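Local coordinates for ABC transporter substrate binding protein (Ribose) (Agrobacterium vitis, PDB 4WUT) that binds a sugar, here beta-D-fucopyranose, in the cleft between two lobes and probably hands it to an ABC transporter for uptake, at residues A[34-39]-A[245-250]; A[40-45]-A[57-62]; A[129-134]-A[263-268]; A[189-194]-A[220-225]. All coordinates share one frame; numbering follows the deposited sequence.

Contact 1 of 4, residues A[34-39]-A[245-250]; sequences NSTFWQ and DGNQDL. With FCB (beta-D-fucopyranose), chain E.
F37 and D245 meet beside the bound fucose and illustrate how a sugar pocket divides its labour between an aromatic surface and a carboxylate. With CG anti to its backbone N (chi1 177°), F37 lays one face under the pyranose, C1 of the sugar lying over the ring centre 3.8 Å above its plane. D245 OD1 approaches the same ring obliquely, 3.5 Å from F37 CE2, with the carboxylate and ring planes turned 52° apart. The other carboxylate oxygen, D245 OD2, accepts a short hydrogen bond of 2.5 Å from O1 of the sugar. W38 reaches the sugar obliquely, W38 CZ2 lying 3.7 Å from sugar C4, while CD1 of F37 points onto the indole face, so that the edge of one ring meets the face of the other.

Away from the sugar, T36 and N247 cross at about a right angle. N247 ND2 donates to T36 OG1 over 3.1 Å, in a bond well bent at the hydrogen (139°) and tilted out of the amide plane, and T36 OG1 is also hydrogen-bonded to E220. The amide's rotation is fixed from its other end, because N247 OD1 receives L250 N at 3.1 Å as the N-cap of helix 248-255. S35 OG caps helix 36-49 in the same way through W38 N. The two helix starts thus face each other across the cleft, and helix 220-232 lies against both: E220 OE1 takes F37 N, and I224 packs on N247.

Contact 2 of 4, residues A[40-45]-A[57-62]; sequences NVQKGA and ITFQGP
The first torsions of Q42 (chi1 -179°) and F59 both lie near 180°, placing CG opposite the backbone nitrogen and turning the two side chains, one from a helix and one from a strand, toward each other. Beyond CG the glutamine stays extended, so its whole length runs over one face of the ring. Its CB sits over the ring centre, a CH-pi contact of 3.5 Å from Q42 CB to the centroid of the F59 ring and 14° off the normal. The amide follows farther along, shifted toward the base of the ring, and stacks with its plane only 12° from that of the phenyl. There Q42 CD lies 3.6 Å from F59 CD2, and Q42 NE2 comes equally close, 3.6 Å, to F59 CB. A polar side chain is thus used here for its flat and aliphatic surfaces, and no hydrogen bond joins the two segments.

One turn further along the helix, A45 meets I57 of the strand: I57 CD1 touches A45 CB at 3.7 Å and comes within 3.8 Å of A45 C. The small alanine allows the end of the isoleucine to come right up to the helix backbone.

Together these contacts seat the helix of a beta-alpha-beta unit, strand 25-29, helix 36-49, strand 56-60, against its second strand. Strand 56-60 is outermost in the sheet within this chain and pairs in parallel with 25-29, whose V28 also touches F59; helix 267-282 packs against helix 36-49, with V275 touching A45.

Contact 3 of 4, residues A[129-134]-A[263-268]; sequences LATDNK and VVQGSY. With FCB (beta-D-fucopyranose), chain E.
T131 and Q265 are joined by a hydrogen bond of 2.6 Å, from T131 OG1 to Q265 OE1. The hydroxyl arrives in the carbonyl plane on a lone pair, at 114° to the C=O bond, and the two side chains cross at about a right angle. The other end of the amide serves the ligand: Q265 NE2 donates an almost straight bond (167° at the hydrogen) to O2 of the fucose over 3.1 Å, and it also donates to D245 OD1.

Two waters form the next layer. One lies 2.9 Å from Q265 OE1 and accepts from T131 N and N133 ND2, each over 3.2 Å, so it ties the turn after strand 127-130 to the amide. The second donates to T131 OG1 over 2.6 Å and accepts from G266 N at 2.8 Å, joining the threonine hydroxyl to the N-cap residue of helix 267-282. T131 OG1 thus donates one hydrogen bond and accepts another. Farther out, N133 OD1 is hydrogen-bonded to R169, which also hydrogen-bonds the fucose, while F37 and M270 pack against the Q265 side chain.

The chemistry settles the rotation of the Q265 amide: OE1 is met by a hydroxyl donor and NE2 faces two oxygens, which identifies the two ends and is consistent with T131 acting from the second shell to hold NE2 toward fucose O2 and D245 OD1.

Contact 4 of 4, residues A[189-194]-A[220-225]; sequences YYSQSQ and EPTAIG
A type I' beta turn from S191 to Q194, following the edge strand 184-190, presses against the first turn of helix 220-232 through two pairs, S191 with T222 and S193 with P221. Within the turn, Q194 N bonds to S191 O at 3.1 Å. S191 adds an ST turn of its own: its hydroxyl, held between the backbone N and the carbonyl carbon (chi1 68°), curls back over the loop and accepts S193 N at 3.0 Å, in a bond bent to 132° at the hydrogen.

The same OG reaches across to T222 OG1, 2.7 Å away, so two hydroxyls meet end to end at a buried site. T222 OG1 is also hydrogen-bonded to N219 OD1, and S191 OG has a weak bond with S158 O. Beside this polar pair the packing is apolar in part: the pyrrolidine of P221 lies along the turn backbone, with P221 CG 3.4 Å and P221 CB 3.5 Å from S193 O, and S193 CB 3.9 Å from P221 CG.

P221 belongs to the sugar pocket, and the turn lies behind it. S193 OG is hydrogen-bonded to E65 and N219, both of which also bind the fucose. A chain of hydroxyls, amide and carboxylate therefore runs from the turn to the ligand, consistent with second-shell positioning of N219 through its two ends, ND2 by S193 and OD1 by T222.

In the fold
Contacts 1, 3 and 4, their centres about 12 to 17 Å apart, all include residues that touch the fucose. Contact 1 touches both others, with D245 and E220 as linking residues. Contact 2 packs a later part of the helix whose beginning meets the ligand against strand 56-60. Its centre lies about 13 Å from that of contact 1 and about 21 Å from that of contact 4. It touches contact 3 where helices 36-49 and 267-282 meet. Contacts 2, 3 and 4 reach one mixed sheet, 2 and 4 at its outermost strands. Along the chain, contacts 2 and 4 nest inside the loop closed by contact 1, while contacts 1 and 3 cross. Residues distant in sequence thus meet round one sugar.

Contact 1 of 4, residues A[34-39]-A[245-250]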
# COMPACT_ATOMS: atom_id res chain seq x y z
N ASN A 34 -10.35 -1.71 -8.54
CA ASN A 34 -9.99 -0.64 -9.47
C ASN A 34 -8.62 -0.05 -9.19
O ASN A 34 -8.52 1.10 -8.74
CB ASN A 34 -11.03 0.48 -9.38
CG ASN A 34 -12.44 -0.02 -9.61
OD1 ASN A 34 -12.66 -0.90 -10.45
ND2 ASN A 34 -13.40 0.54 -8.88
N SER A 35 -7.57 -0.82 -9.48
CA SER A 35 -6.23 -0.44 -9.07
C SER A 35 -5.15 -1.30 -9.72
O SER A 35 -5.19 -2.53 -9.66
CB SER A 35 -6.18 -0.58 -7.54
OG SER A 35 -4.87 -0.61 -7.06
N THR A 36 -4.14 -0.66 -10.31
CA THR A 36 -3.05 -1.43 -10.89
C THR A 36 -2.26 -2.15 -9.78
O THR A 36 -1.77 -3.25 -9.99
CB THR A 36 -2.12 -0.60 -11.85
OG1 THR A 36 -1.81 0.67 -11.26
CG2 THR A 36 -2.79 -0.35 -13.17
N PHE A 37 -2.15 -1.53 -8.60
CA PHE A 37 -1.49 -2.17 -7.47
C PHE A 37 -2.21 -3.47 -7.11
O PHE A 37 -1.58 -4.51 -7.03
CB PHE A 37 -1.42 -1.21 -6.27
CG PHE A 37 -0.81 -1.84 -5.04
CD1 PHE A 37 -1.59 -2.52 -4.13
CD2 PHE A 37 0.56 -1.73 -4.79
CE1 PHE A 37 -1.02 -3.10 -3.01
CE2 PHE A 37 1.11 -2.32 -3.67
CZ PHE A 37 0.32 -2.99 -2.78
N TRP A 38 -3.52 -3.41 -6.88
CA TRP A 38 -4.25 -4.61 -6.46
C TRP A 38 -4.33 -5.62 -7.59
O TRP A 38 -4.34 -6.82 -7.33
CB TRP A 38 -5.65 -4.28 -5.89
CG TRP A 38 -5.57 -3.49 -4.61
CD1 TRP A 38 -5.99 -2.22 -4.39
CD2 TRP A 38 -4.97 -3.93 -3.38
NE1 TRP A 38 -5.71 -1.84 -3.10
CE2 TRP A 38 -5.08 -2.87 -2.46
CE3 TRP A 38 -4.36 -5.11 -2.97
CZ2 TRP A 38 -4.59 -2.96 -1.16
CZ3 TRP A 38 -3.88 -5.20 -1.68
CH2 TRP A 38 -4.00 -4.14 -0.79
N GLN A 39 -4.30 -5.17 -8.84
CA GLN A 39 -4.27 -6.11 -9.95
C GLN A 39 -2.95 -6.88 -10.02
O GLN A 39 -2.91 -8.02 -10.48
CB GLN A 39 -4.58 -5.40 -11.26
CG GLN A 39 -6.06 -5.03 -11.36
CD GLN A 39 -6.35 -3.92 -12.37
OE1 GLN A 39 -5.47 -3.48 -13.11
NE2 GLN A 39 -7.60 -3.46 -12.38
N ASP A 245 4.94 3.17 -4.79
CA ASP A 245 4.45 2.20 -5.73
C ASP A 245 5.04 2.39 -7.13
O ASP A 245 5.82 3.32 -7.35
CB ASP A 245 2.91 2.10 -5.67
CG ASP A 245 2.43 1.64 -4.32
OD1 ASP A 245 2.99 0.64 -3.81
OD2 ASP A 245 1.52 2.27 -3.75
N GLY A 246 4.72 1.49 -8.04
CA GLY A 246 5.56 1.30 -9.20
C GLY A 246 4.86 0.95 -10.49
O GLY A 246 5.39 0.17 -11.28
N ASN A 247 3.67 1.51 -10.72
CA ASN A 247 3.02 1.23 -11.99
C ASN A 247 3.63 2.05 -13.13
O ASN A 247 4.60 2.76 -12.93
CB ASN A 247 1.51 1.45 -11.88
CG ASN A 247 1.12 2.89 -12.02
OD1 ASN A 247 1.90 3.82 -11.84
ND2 ASN A 247 -0.17 3.10 -12.32
N GLN A 248 3.04 1.95 -14.31
CA GLN A 248 3.60 2.64 -15.49
C GLN A 248 3.66 4.16 -15.31
O GLN A 248 4.65 4.80 -15.67
CB GLN A 248 2.80 2.27 -16.74
CG GLN A 248 2.86 0.79 -17.11
CD GLN A 248 4.27 0.28 -17.29
OE1 GLN A 248 5.08 0.86 -18.03
NE2 GLN A 248 4.59 -0.82 -16.62
N ASP A 249 2.62 4.77 -14.75
CA ASP A 249 2.62 6.22 -14.57
C ASP A 249 3.77 6.66 -13.67
O ASP A 249 4.43 7.66 -13.91
CB ASP A 249 1.32 6.73 -13.94
CG ASP A 249 0.09 6.39 -14.74
OD1 ASP A 249 -0.26 7.19 -15.62
OD2 ASP A 249 -0.54 5.35 -14.48
N LEU A 250 3.96 5.95 -12.57
CA LEU A 250 5.00 6.30 -11.62
C LEU A 250 6.40 6.05 -12.19
O LEU A 250 7.31 6.86 -11.99
CB LEU A 250 4.77 5.56 -10.29
CG LEU A 250 3.48 6.00 -9.60
CD1 LEU A 250 3.09 5.07 -8.47
CD2 LEU A 250 3.65 7.41 -9.10
C1 FCB E . -0.45 0.69 -1.64
C2 FCB E . -0.93 0.43 -0.22
C3 FCB E . -2.19 -0.24 -0.19
C4 FCB E . -3.23 0.52 -1.06
C5 FCB E . -2.56 0.71 -2.44
C6 FCB E . -3.48 1.47 -3.45
O1 FCB E . 0.55 1.58 -1.53
O2 FCB E . 0.08 -0.42 0.39
O3 FCB E . -2.61 -0.29 1.19
O4 FCB E . -3.62 1.78 -0.44
O5 FCB E . -1.43 1.47 -2.32

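Contact 2 of 4, residues A[40-45]-A[57-62]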
# COMPACT_ATOMS: atom_id res chain seq x y z
N ASN A 40 -1.86 -6.26 -9.56
CA ASN A 40 -0.59 -6.98 -9.47
C ASN A 40 -0.59 -8.00 -8.32
O ASN A 40 -0.04 -9.09 -8.46
CB ASN A 40 0.59 -6.02 -9.33
CG ASN A 40 1.89 -6.61 -9.87
OD1 ASN A 40 1.91 -7.19 -10.96
ND2 ASN A 40 2.96 -6.51 -9.09
N VAL A 41 -1.24 -7.65 -7.21
CA VAL A 41 -1.46 -8.65 -6.16
C VAL A 41 -2.26 -9.83 -6.72
O VAL A 41 -1.90 -10.98 -6.49
CB VAL A 41 -2.17 -8.03 -4.96
CG1 VAL A 41 -2.52 -9.12 -3.92
CG2 VAL A 41 -1.30 -6.95 -4.34
N GLN A 42 -3.32 -9.54 -7.48
CA GLN A 42 -4.10 -10.61 -8.13
C GLN A 42 -3.22 -11.48 -9.03
O GLN A 42 -3.38 -12.69 -9.06
CB GLN A 42 -5.25 -10.03 -8.95
CG GLN A 42 -6.11 -11.11 -9.61
CD GLN A 42 -7.27 -10.53 -10.40
OE1 GLN A 42 -7.23 -9.39 -10.87
NE2 GLN A 42 -8.31 -11.33 -10.56
N LYS A 43 -2.33 -10.86 -9.78
CA LYS A 43 -1.42 -11.60 -10.65
C LYS A 43 -0.62 -12.64 -9.87
O LYS A 43 -0.50 -13.79 -10.29
CB LYS A 43 -0.50 -10.62 -11.39
CG LYS A 43 0.30 -11.25 -12.52
CD LYS A 43 1.07 -10.18 -13.31
CE LYS A 43 2.17 -10.81 -14.15
NZ LYS A 43 3.07 -9.78 -14.75
N GLY A 44 -0.06 -12.22 -8.73
CA GLY A 44 0.69 -13.12 -7.87
C GLY A 44 -0.17 -14.23 -7.32
O GLY A 44 0.24 -15.39 -7.29
N ALA A 45 -1.37 -13.90 -6.88
CA ALA A 45 -2.28 -14.92 -6.36
C ALA A 45 -2.64 -15.95 -7.44
O ALA A 45 -2.72 -17.15 -7.18
CB ALA A 45 -3.54 -14.27 -5.82
N ILE A 57 -9.26 -19.56 -6.53
CA ILE A 57 -9.44 -18.28 -5.86
C ILE A 57 -10.54 -17.46 -6.52
O ILE A 57 -10.81 -17.59 -7.72
CB ILE A 57 -8.15 -17.39 -5.79
CG1 ILE A 57 -7.67 -16.99 -7.19
CG2 ILE A 57 -7.02 -18.08 -5.04
CD1 ILE A 57 -6.44 -16.13 -7.18
N THR A 58 -11.19 -16.66 -5.70
CA THR A 58 -12.01 -15.57 -6.16
C THR A 58 -11.27 -14.31 -5.76
O THR A 58 -10.52 -14.31 -4.78
CB THR A 58 -13.40 -15.62 -5.52
OG1 THR A 58 -13.24 -15.66 -4.10
CG2 THR A 58 -14.16 -16.86 -5.98
N PHE A 59 -11.44 -13.23 -6.52
CA PHE A 59 -10.76 -11.98 -6.23
C PHE A 59 -11.82 -10.89 -6.26
O PHE A 59 -12.50 -10.72 -7.27
CB PHE A 59 -9.70 -11.69 -7.30
CG PHE A 59 -8.78 -10.56 -6.95
CD1 PHE A 59 -7.69 -10.78 -6.12
CD2 PHE A 59 -8.96 -9.30 -7.48
CE1 PHE A 59 -6.81 -9.74 -5.80
CE2 PHE A 59 -8.09 -8.25 -7.16
CZ PHE A 59 -7.03 -8.48 -6.32
N GLN A 60 -11.98 -10.19 -5.15
CA GLN A 60 -13.08 -9.24 -5.00
C GLN A 60 -12.61 -8.05 -4.16
O GLN A 60 -11.70 -8.18 -3.34
CB GLN A 60 -14.27 -9.92 -4.30
CG GLN A 60 -14.41 -11.43 -4.58
CD GLN A 60 -14.34 -12.32 -3.32
OE1 GLN A 60 -15.33 -12.43 -2.58
NE2 GLN A 60 -13.19 -12.97 -3.10
N GLY A 61 -13.23 -6.90 -4.36
CA GLY A 61 -12.99 -5.75 -3.52
C GLY A 61 -14.06 -4.73 -3.79
O GLY A 61 -14.69 -4.78 -4.87
N PRO A 62 -14.30 -3.82 -2.83
CA PRO A 62 -15.29 -2.77 -3.06
C PRO A 62 -14.87 -1.80 -4.15
O PRO A 62 -13.80 -1.93 -4.74
CB PRO A 62 -15.37 -2.05 -1.70
CG PRO A 62 -14.91 -3.07 -0.71
CD PRO A 62 -13.83 -3.84 -1.44

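Contact 3 of 4, residues A[129-134]-A[263-268]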
# COMPACT_ATOMS: atom_id res chain seq x y z
N LEU A 129 1.60 -10.63 5.81
CA LEU A 129 2.62 -10.37 4.79
C LEU A 129 2.48 -8.94 4.32
O LEU A 129 1.43 -8.55 3.82
CB LEU A 129 2.42 -11.27 3.57
CG LEU A 129 2.57 -12.78 3.67
CD1 LEU A 129 1.41 -13.41 4.41
CD2 LEU A 129 2.69 -13.39 2.28
N ALA A 130 3.52 -8.15 4.47
CA ALA A 130 3.43 -6.73 4.16
C ALA A 130 4.80 -6.08 4.13
O ALA A 130 5.80 -6.63 4.65
CB ALA A 130 2.54 -6.01 5.20
N THR A 131 4.85 -4.92 3.52
CA THR A 131 5.98 -4.00 3.69
C THR A 131 6.17 -3.68 5.18
O THR A 131 5.21 -3.57 5.92
CB THR A 131 5.72 -2.70 2.92
OG1 THR A 131 5.54 -3.01 1.54
CG2 THR A 131 6.85 -1.69 3.08
N ASP A 132 7.41 -3.55 5.63
CA ASP A 132 7.66 -2.89 6.89
C ASP A 132 7.42 -1.41 6.69
O ASP A 132 8.32 -0.65 6.31
CB ASP A 132 9.10 -3.16 7.34
CG ASP A 132 9.46 -2.46 8.63
OD1 ASP A 132 8.73 -1.54 9.07
OD2 ASP A 132 10.50 -2.82 9.23
N ASN A 133 6.18 -0.99 6.90
CA ASN A 133 5.79 0.36 6.50
C ASN A 133 6.48 1.50 7.25
O ASN A 133 6.76 2.55 6.68
CB ASN A 133 4.28 0.53 6.51
CG ASN A 133 3.66 -0.10 5.31
OD1 ASN A 133 3.83 0.40 4.20
ND2 ASN A 133 3.03 -1.24 5.49
N LYS A 134 6.76 1.31 8.53
CA LYS A 134 7.52 2.31 9.26
C LYS A 134 8.88 2.48 8.61
O LYS A 134 9.30 3.61 8.35
CB LYS A 134 7.66 1.92 10.72
CG LYS A 134 8.57 2.85 11.54
CD LYS A 134 8.72 2.36 12.96
CE LYS A 134 9.83 3.12 13.69
NZ LYS A 134 10.40 2.32 14.80
N VAL A 263 8.92 4.58 -3.67
CA VAL A 263 9.21 3.42 -2.84
C VAL A 263 8.28 2.29 -3.28
O VAL A 263 7.04 2.40 -3.14
CB VAL A 263 9.02 3.73 -1.33
CG1 VAL A 263 9.36 2.54 -0.46
CG2 VAL A 263 9.83 4.96 -0.92
N VAL A 264 8.85 1.21 -3.77
CA VAL A 264 8.10 0.16 -4.41
C VAL A 264 8.08 -1.09 -3.54
O VAL A 264 9.12 -1.56 -3.06
CB VAL A 264 8.67 -0.17 -5.82
CG1 VAL A 264 7.78 -1.16 -6.54
CG2 VAL A 264 8.81 1.12 -6.64
N GLN A 265 6.88 -1.63 -3.38
CA GLN A 265 6.60 -2.78 -2.51
C GLN A 265 6.60 -4.11 -3.27
O GLN A 265 6.70 -4.15 -4.49
CB GLN A 265 5.24 -2.60 -1.83
CG GLN A 265 5.04 -1.28 -1.17
CD GLN A 265 3.69 -1.22 -0.52
OE1 GLN A 265 3.48 -1.78 0.56
NE2 GLN A 265 2.75 -0.59 -1.18
N GLY A 266 6.52 -5.21 -2.53
CA GLY A 266 6.44 -6.53 -3.13
C GLY A 266 5.00 -6.95 -3.34
O GLY A 266 4.50 -7.92 -2.75
N SER A 267 4.30 -6.22 -4.20
CA SER A 267 2.87 -6.49 -4.39
C SER A 267 2.57 -7.88 -4.98
O SER A 267 1.67 -8.59 -4.53
CB SER A 267 2.21 -5.37 -5.21
OG SER A 267 2.79 -5.23 -6.47
N TYR A 268 3.31 -8.26 -6.01
CA TYR A 268 3.15 -9.59 -6.57
C TYR A 268 3.41 -10.64 -5.51
O TYR A 268 2.66 -11.60 -5.40
CB TYR A 268 4.12 -9.77 -7.74
CG TYR A 268 4.06 -11.07 -8.50
CD1 TYR A 268 4.75 -12.19 -8.06
CD2 TYR A 268 3.35 -11.17 -9.69
CE1 TYR A 268 4.72 -13.38 -8.79
CE2 TYR A 268 3.31 -12.35 -10.41
CZ TYR A 268 3.99 -13.44 -9.95
OH TYR A 268 3.95 -14.62 -10.68
C1 FCB E . -0.45 0.69 -1.64
C2 FCB E . -0.93 0.43 -0.22
C3 FCB E . -2.19 -0.24 -0.19
C4 FCB E . -3.23 0.52 -1.06
C5 FCB E . -2.56 0.71 -2.44
C6 FCB E . -3.48 1.47 -3.45
O1 FCB E . 0.55 1.58 -1.53
O2 FCB E . 0.08 -0.42 0.39
O3 FCB E . -2.61 -0.29 1.19
O4 FCB E . -3.62 1.78 -0.44
O5 FCB E . -1.43 1.47 -2.32
O HOH W 1 2.36 -2.98 2.89
O HOH W 2 6.46 -5.15 0.31

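Contact 4 of 4, residues A[189-194]-A[220-225]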
# COMPACT_ATOMS: atom_id res chain seq x y z
N TYR A 189 -2.82 15.61 4.09
CA TYR A 189 -4.07 15.62 3.36
C TYR A 189 -4.44 14.17 3.07
O TYR A 189 -3.57 13.29 3.07
CB TYR A 189 -3.93 16.47 2.10
CG TYR A 189 -3.62 17.91 2.46
CD1 TYR A 189 -4.63 18.76 2.89
CD2 TYR A 189 -2.33 18.38 2.45
CE1 TYR A 189 -4.34 20.07 3.27
CE2 TYR A 189 -2.04 19.68 2.84
CZ TYR A 189 -3.04 20.51 3.25
OH TYR A 189 -2.74 21.78 3.62
N TYR A 190 -5.73 13.91 2.86
CA TYR A 190 -6.20 12.54 2.65
C TYR A 190 -6.97 12.41 1.36
O TYR A 190 -8.09 12.95 1.23
CB TYR A 190 -7.00 12.04 3.84
CG TYR A 190 -6.17 12.00 5.11
CD1 TYR A 190 -5.21 11.01 5.33
CD2 TYR A 190 -6.31 12.99 6.07
CE1 TYR A 190 -4.45 11.00 6.48
CE2 TYR A 190 -5.57 12.98 7.22
CZ TYR A 190 -4.66 12.00 7.44
OH TYR A 190 -3.92 12.03 8.61
N SER A 191 -6.42 11.68 0.41
CA SER A 191 -7.00 11.53 -0.92
C SER A 191 -8.11 10.49 -0.99
O SER A 191 -8.80 10.39 -2.01
CB SER A 191 -5.97 11.08 -1.93
OG SER A 191 -5.58 9.75 -1.63
N GLN A 192 -8.29 9.70 0.07
CA GLN A 192 -9.18 8.51 0.06
C GLN A 192 -8.82 7.51 -1.07
O GLN A 192 -9.64 6.74 -1.55
CB GLN A 192 -10.67 8.91 -0.02
CG GLN A 192 -11.05 9.95 1.00
CD GLN A 192 -10.76 9.50 2.39
OE1 GLN A 192 -10.83 8.31 2.69
NE2 GLN A 192 -10.43 10.44 3.25
N SER A 193 -7.53 7.52 -1.44
CA SER A 193 -7.02 6.69 -2.54
C SER A 193 -7.69 6.97 -3.90
O SER A 193 -7.76 6.10 -4.77
CB SER A 193 -7.06 5.20 -2.21
OG SER A 193 -6.10 4.94 -1.18
N GLN A 194 -8.17 8.20 -4.05
CA GLN A 194 -8.76 8.64 -5.32
C GLN A 194 -7.75 9.54 -6.01
O GLN A 194 -7.38 10.60 -5.48
CB GLN A 194 -10.07 9.39 -5.09
CG GLN A 194 -11.19 8.54 -4.54
CD GLN A 194 -11.63 7.47 -5.50
OE1 GLN A 194 -11.43 7.58 -6.71
NE2 GLN A 194 -12.22 6.42 -4.97
N GLU A 220 -0.09 4.62 -4.31
CA GLU A 220 -0.13 4.65 -5.77
C GLU A 220 -1.04 5.76 -6.35
O GLU A 220 -0.57 6.65 -7.07
CB GLU A 220 -0.47 3.26 -6.34
CG GLU A 220 -0.53 3.22 -7.86
CD GLU A 220 -1.05 1.88 -8.38
OE1 GLU A 220 -2.25 1.58 -8.18
OE2 GLU A 220 -0.26 1.11 -8.96
N PRO A 221 -2.35 5.73 -6.03
CA PRO A 221 -3.18 6.76 -6.66
C PRO A 221 -2.84 8.17 -6.18
O PRO A 221 -2.99 9.14 -6.93
CB PRO A 221 -4.60 6.37 -6.23
CG PRO A 221 -4.39 5.55 -4.97
CD PRO A 221 -3.16 4.77 -5.27
N THR A 222 -2.38 8.30 -4.95
CA THR A 222 -2.10 9.61 -4.41
C THR A 222 -0.88 10.17 -5.13
O THR A 222 -0.84 11.34 -5.49
CB THR A 222 -1.90 9.58 -2.89
OG1 THR A 222 -3.05 9.02 -2.24
CG2 THR A 222 -1.62 10.93 -2.35
N ALA A 223 0.12 9.31 -5.32
CA ALA A 223 1.35 9.76 -5.97
C ALA A 223 1.13 10.07 -7.43
O ALA A 223 1.77 10.98 -7.98
CB ALA A 223 2.42 8.69 -5.80
N ILE A 224 0.24 9.34 -8.10
CA ILE A 224 -0.08 9.63 -9.49
C ILE A 224 -0.80 10.98 -9.60
O ILE A 224 -0.46 11.83 -10.42
CB ILE A 224 -0.92 8.51 -10.12
CG1 ILE A 224 -0.08 7.23 -10.20
CG2 ILE A 224 -1.41 8.94 -11.51
CD1 ILE A 224 -0.80 6.00 -10.59
N GLY A 225 -1.80 11.20 -8.77
CA GLY A 225 -2.46 12.48 -8.80
C GLY A 225 -1.51 13.63 -8.49
O GLY A 225 -1.62 14.70 -9.06